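Local coordinates for protein GTN Reductase (Agrobacterium tumefaciens, PDB 5N6G) that probably reduces activated carbon-carbon double bonds with electrons from NADH or NADPH, as an FMN-dependent ene-reductase of the Old Yellow Enzyme family, at residues N334-L337 with V338-K342; G307-R310 with Q311-I314. All coordinates share one frame; numbering follows the deposited sequence.

Interaction 1: residues N334-L337 with V338-K342; sequences NPDL and VRRLK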
loop_
_atom_site.group_PDB
_atom_site.type_symbol
_atom_site.label_atom_id
_atom_site.label_comp_id
_atom_site.label_asym_id
_atom_site.label_seq_id
_atom_site.Cartn_x
_atom_site.Cartn_y
_atom_site.Cartn_z
ATOM N N ASN A 334 14.786 -4.504 -11.411
ATOM C CA ASN A 334 15.998 -5.089 -10.834
ATOM C C ASN A 334 15.580 -6.121 -9.803
ATOM O O ASN A 334 15.404 -5.798 -8.615
ATOM C CB ASN A 334 16.878 -4.017 -10.203
ATOM C CG ASN A 334 17.392 -3.057 -11.222
ATOM O OD1 ASN A 334 18.388 -3.326 -11.884
ATOM N ND2 ASN A 334 16.695 -1.926 -11.383
ATOM N N PRO A 335 15.410 -7.373 -10.213
ATOM C CA PRO A 335 15.015 -8.389 -9.228
ATOM C C PRO A 335 16.030 -8.517 -8.110
ATOM O O PRO A 335 15.655 -8.679 -6.941
ATOM C CB PRO A 335 14.898 -9.663 -10.079
ATOM C CG PRO A 335 15.714 -9.410 -11.292
ATOM C CD PRO A 335 15.600 -7.937 -11.560
ATOM N N ASP A 336 17.316 -8.435 -8.444
ATOM C CA ASP A 336 18.403 -8.479 -7.466
ATOM C C ASP A 336 18.883 -7.082 -7.106
ATOM O O ASP A 336 20.084 -6.815 -7.047
ATOM C CB ASP A 336 19.556 -9.329 -7.988
ATOM C CG ASP A 336 20.122 -8.836 -9.310
ATOM O OD1 ASP A 336 19.474 -8.038 -10.012
ATOM O OD2 ASP A 336 21.234 -9.281 -9.669
ATOM N N LEU A 337 17.940 -6.175 -6.867
ATOM C CA LEU A 337 18.280 -4.808 -6.483
ATOM C C LEU A 337 19.200 -4.789 -5.272
ATOM O O LEU A 337 20.124 -3.974 -5.205
ATOM C CB LEU A 337 17.013 -4.007 -6.183
ATOM C CG LEU A 337 17.250 -2.554 -5.778
ATOM C CD1 LEU A 337 17.950 -1.777 -6.902
ATOM C CD2 LEU A 337 15.940 -1.902 -5.422
ATOM N N VAL A 338 18.953 -5.670 -4.297
ATOM C CA VAL A 338 19.757 -5.658 -3.073
ATOM C C VAL A 338 21.230 -5.865 -3.404
ATOM O O VAL A 338 22.099 -5.091 -2.974
ATOM C CB VAL A 338 19.242 -6.720 -2.085
ATOM C CG1 VAL A 338 20.213 -6.895 -0.922
ATOM C CG2 VAL A 338 17.873 -6.342 -1.551
ATOM N N ARG A 339 21.535 -6.905 -4.186
ATOM C CA ARG A 339 22.923 -7.165 -4.564
ATOM C C ARG A 339 23.507 -6.024 -5.387
ATOM O O ARG A 339 24.664 -5.636 -5.194
ATOM C CB ARG A 339 22.999 -8.472 -5.339
ATOM C CG ARG A 339 24.426 -8.867 -5.746
ATOM C CD ARG A 339 24.419 -10.115 -6.594
ATOM N NE ARG A 339 25.708 -10.309 -7.258
ATOM C CZ ARG A 339 25.883 -11.063 -8.339
ATOM N NH1 ARG A 339 24.854 -11.696 -8.887
ATOM N NH2 ARG A 339 27.089 -11.180 -8.877
ATOM N N ARG A 340 22.730 -5.481 -6.325
ATOM C CA ARG A 340 23.229 -4.373 -7.128
ATOM C C ARG A 340 23.564 -3.173 -6.252
ATOM O O ARG A 340 24.607 -2.534 -6.438
ATOM C CB ARG A 340 22.204 -3.984 -8.192
ATOM C CG ARG A 340 22.086 -4.986 -9.358
ATOM C CD ARG A 340 20.873 -4.649 -10.248
ATOM N NE ARG A 340 20.648 -5.696 -11.255
ATOM C CZ ARG A 340 21.049 -5.652 -12.515
ATOM N NH1 ARG A 340 21.729 -4.610 -12.973
ATOM N NH2 ARG A 340 20.771 -6.668 -13.322
ATOM N N LEU A 341 22.694 -2.846 -5.297
ATOM C CA LEU A 341 22.990 -1.715 -4.421
ATOM C C LEU A 341 24.180 -2.017 -3.521
ATOM O O LEU A 341 25.015 -1.139 -3.271
ATOM C CB LEU A 341 21.768 -1.356 -3.580
ATOM C CG LEU A 341 20.535 -0.856 -4.331
ATOM C CD1 LEU A 341 19.399 -0.538 -3.358
ATOM C CD2 LEU A 341 20.858 0.367 -5.161
ATOM N N LYS A 342 24.269 -3.239 -3.002
ATOM C CA LYS A 342 25.401 -3.567 -2.140
ATOM C C LYS A 342 26.719 -3.389 -2.875
ATOM O O LYS A 342 27.689 -2.884 -2.305
ATOM C CB LYS A 342 25.264 -4.994 -1.618
ATOM C CG LYS A 342 26.384 -5.454 -0.692
ATOM C CD LYS A 342 26.451 -4.622 0.579
ATOM C CE LYS A 342 26.973 -5.444 1.755
ATOM N NZ LYS A 342 27.242 -4.614 2.965
HETATM O O HOH W 1 16.780 -7.640 -4.467
HETATM O O HOH W 2 22.032 -11.398 -8.538
#

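Interaction 2: residues G307-R310 with Q311-I314; sequences GYDR and QSAI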
loop_
_atom_site.group_PDB
_atom_site.type_symbol
_atom_site.label_atom_id
_atom_site.label_comp_id
_atom_site.label_asym_id
_atom_site.label_seq_id
_atom_site.Cartn_x
_atom_site.Cartn_y
_atom_site.Cartn_z
ATOM N N GLY A 307 11.201 8.388 -4.839
ATOM C CA GLY A 307 12.311 9.084 -5.457
ATOM C C GLY A 307 13.673 8.808 -4.865
ATOM O O GLY A 307 14.614 9.549 -5.159
ATOM N N TYR A 308 13.815 7.786 -4.031
ATOM C CA TYR A 308 15.129 7.461 -3.490
ATOM C C TYR A 308 15.998 6.810 -4.554
ATOM O O TYR A 308 15.502 6.166 -5.481
ATOM C CB TYR A 308 14.993 6.522 -2.294
ATOM C CG TYR A 308 14.609 7.231 -1.038
ATOM C CD1 TYR A 308 15.581 7.777 -0.224
ATOM C CD2 TYR A 308 13.277 7.381 -0.670
ATOM C CE1 TYR A 308 15.258 8.440 0.940
ATOM C CE2 TYR A 308 12.933 8.060 0.508
ATOM C CZ TYR A 308 13.940 8.593 1.297
ATOM O OH TYR A 308 13.659 9.268 2.455
ATOM N N ASP A 309 17.311 6.989 -4.407
ATOM C CA ASP A 309 18.326 6.282 -5.177
ATOM C C ASP A 309 19.363 5.740 -4.199
ATOM O O ASP A 309 19.206 5.850 -2.978
ATOM C CB ASP A 309 18.945 7.179 -6.262
ATOM C CG ASP A 309 19.707 8.388 -5.705
ATOM O OD1 ASP A 309 20.078 8.422 -4.509
ATOM O OD2 ASP A 309 19.944 9.320 -6.499
ATOM N N ARG A 310 20.411 5.112 -4.729
ATOM C CA ARG A 310 21.365 4.446 -3.848
ATOM C C ARG A 310 21.930 5.419 -2.819
ATOM O O ARG A 310 21.881 5.151 -1.611
ATOM C CB ARG A 310 22.490 3.821 -4.657
ATOM C CG ARG A 310 23.464 3.010 -3.801
ATOM C CD ARG A 310 24.623 2.436 -4.589
ATOM N NE ARG A 310 25.406 1.510 -3.763
ATOM C CZ ARG A 310 26.483 1.831 -3.049
ATOM N NH1 ARG A 310 26.928 3.081 -3.006
ATOM N NH2 ARG A 310 27.096 0.896 -2.336
ATOM N N GLN A 311 22.467 6.556 -3.273
ATOM C CA GLN A 311 23.180 7.439 -2.353
ATOM C C GLN A 311 22.233 8.049 -1.319
ATOM O O GLN A 311 22.571 8.124 -0.129
ATOM C CB GLN A 311 23.912 8.538 -3.122
ATOM C CG GLN A 311 24.905 9.321 -2.260
ATOM C CD GLN A 311 25.903 8.418 -1.545
ATOM O OE1 GLN A 311 26.395 7.439 -2.109
ATOM N NE2 GLN A 311 26.186 8.733 -0.289
ATOM N N SER A 312 21.041 8.474 -1.740
ATOM C CA SER A 312 20.121 9.080 -0.779
ATOM C C SER A 312 19.559 8.052 0.193
ATOM O O SER A 312 19.320 8.375 1.362
ATOM C CB SER A 312 18.981 9.805 -1.504
ATOM O OG SER A 312 18.277 8.925 -2.363
ATOM N N ALA A 313 19.361 6.810 -0.247
ATOM C CA ALA A 313 18.905 5.788 0.686
ATOM C C ALA A 313 19.971 5.459 1.715
ATOM O O ALA A 313 19.668 5.317 2.904
ATOM C CB ALA A 313 18.492 4.527 -0.070
ATOM N N ILE A 314 21.225 5.322 1.285
ATOM C CA ILE A 314 22.295 5.061 2.232
ATOM C C ILE A 314 22.372 6.184 3.257
ATOM O O ILE A 314 22.462 5.942 4.466
ATOM C CB ILE A 314 23.625 4.878 1.488
ATOM C CG1 ILE A 314 23.572 3.568 0.701
ATOM C CG2 ILE A 314 24.796 4.883 2.463
ATOM C CD1 ILE A 314 24.756 3.362 -0.217
HETATM O O HOH W 3 17.323 11.001 -4.909
HETATM O O HOH W 4 25.909 5.549 -4.095
#

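Interaction 1: residues N334-L337 with V338-K342
Arg-340 reaches back from the first turn of helix 337-343 to Asp-336 and Asn-334, and this is the dense part of the contact. Its CG stands anti to its own carbonyl carbon (chi1 -73°) and the chain then runs extended, which carries NE to Asp-336 OD1 at 2.9 Å in a salt bridge whose N-H...O angle is 166°. The oxygen lies in the guanidinium plane, yet NE comes to it from above the carboxylate plane, the two groups standing almost perpendicular at 80°. Asn-334 OD1 sits over one face of the same guanidinium, displaced toward its rim, and touches Arg-340 CD at 3.3 Å; that oxygen takes its hydrogen bond from Asn-348 N. NH1 of Arg-340 donates to Pro-346 O, which with the NE bond limits the rotation of the group. On the inner side Leu-337 CD1 packs against Leu-341 CG at 3.8 Å, with Phe-327 of the last barrel strand touching both leucines. Backbone bonds from Arg-340 N to Asp-336 O and from Leu-341 N to Leu-337 O (2.8 Å) close the first helical turn.

The outer side is looser and wet. Asp-336 OD2 and Arg-339 NH1 stay 4.4 Å apart and are bridged by a water at the guanidinium edge, though its approach to OD2 is unusually short; Leu-369 N and Ala-370 O of the C-terminal tail are their direct partners. A second water joins Pro-335 O to Val-338 N at the helix start. Asp-336 holds the N-cap position, but its side chain makes no capping bond; OD1 turns to Arg-340 and OD2 to Leu-369 N. A type I beta turn from Asn-334 to Leu-337 links the short helices 329-333 and 337-343, which follow the eighth strand of the TIM barrel.

Interaction 2: residues G307-R310 with Q311-I314
Asp-309 and Ser-312 supply the hydrogen bonding at the start of helix 310-318. OD1 of the aspartate, placed with CG between its backbone N and carbonyl carbon (chi1 64°), accepts twice: from Ser-312 N at 2.9 Å, nearly straight at 171°, and from Ser-312 OG at 2.8 Å. The amide meets the oxygen close to its C-O direction, whereas the hydroxyl arrives from well above the carboxylate plane. Behind this N-cap the regular helical bonds begin, Ala-313 N to Asp-309 O (2.9 Å) and Ile-314 N to Arg-310 O (3.0 Å).

Van der Waals contact comes from Tyr-308 of the loop and Arg-310 at the helix start. Ile-314 CD1 lies over one face of the Arg-310 guanidinium, nearest NH1 at 3.5 Å and shifted toward the rim; the arginine chain is extended to bring its flat end there, where NE bonds Leu-341 O. Tyr-308 CD1 touches Ser-312 OG obliquely at 3.6 Å, and the ring packs loosely against Ala-313 CB. Val-325 and Phe-327 of strand 324-327 touch both Tyr-308 and Ala-313, while Tyr-308 OH bonds Glu-268.

Water supplies the third kind of link. One molecule accepts from Arg-310 NH1 at the guanidinium edge and donates to Gln-311 OE1 (2.8 Å); Gln-311 NE2 bonds Glu-315. Another donates to Gly-307 O and, weakly, to Ser-312 OG.

Gly-307 N, just ahead of the cap, hydrogen-bonds the FMN phosphate, so the loop that starts this helix also binds the cofactor. The chemistry implies a polar helix start: one carboxylate oxygen accepts from both the first-turn amide and the hydroxyl of Ser-312, and its negative charge would probably interact favourably with the positive end of the helix dipole.

Interaction 2 comes first along the chain, between strand 301-305 and helix 310-318; interaction 1 follows strand 324-327 and helix 329-333, at the start of helix 337-343. Their centres lie 13 Å apart on the same side of the chain's centre, by the seventh and eighth strands of the closed parallel barrel. They touch directly: Arg-310 NE probably bonds Leu-341 O at 2.7 Å, tying the two helices together outside the barrel. Phe-327 is shared, touching leucines of interaction 1 and Tyr-308 and Ala-313 of interaction 2. Both lie near the FMN site: Gly-307 N bonds the phosphate, and Gly-328 and Lys-329, ahead of interaction 1, also bind the cofactor.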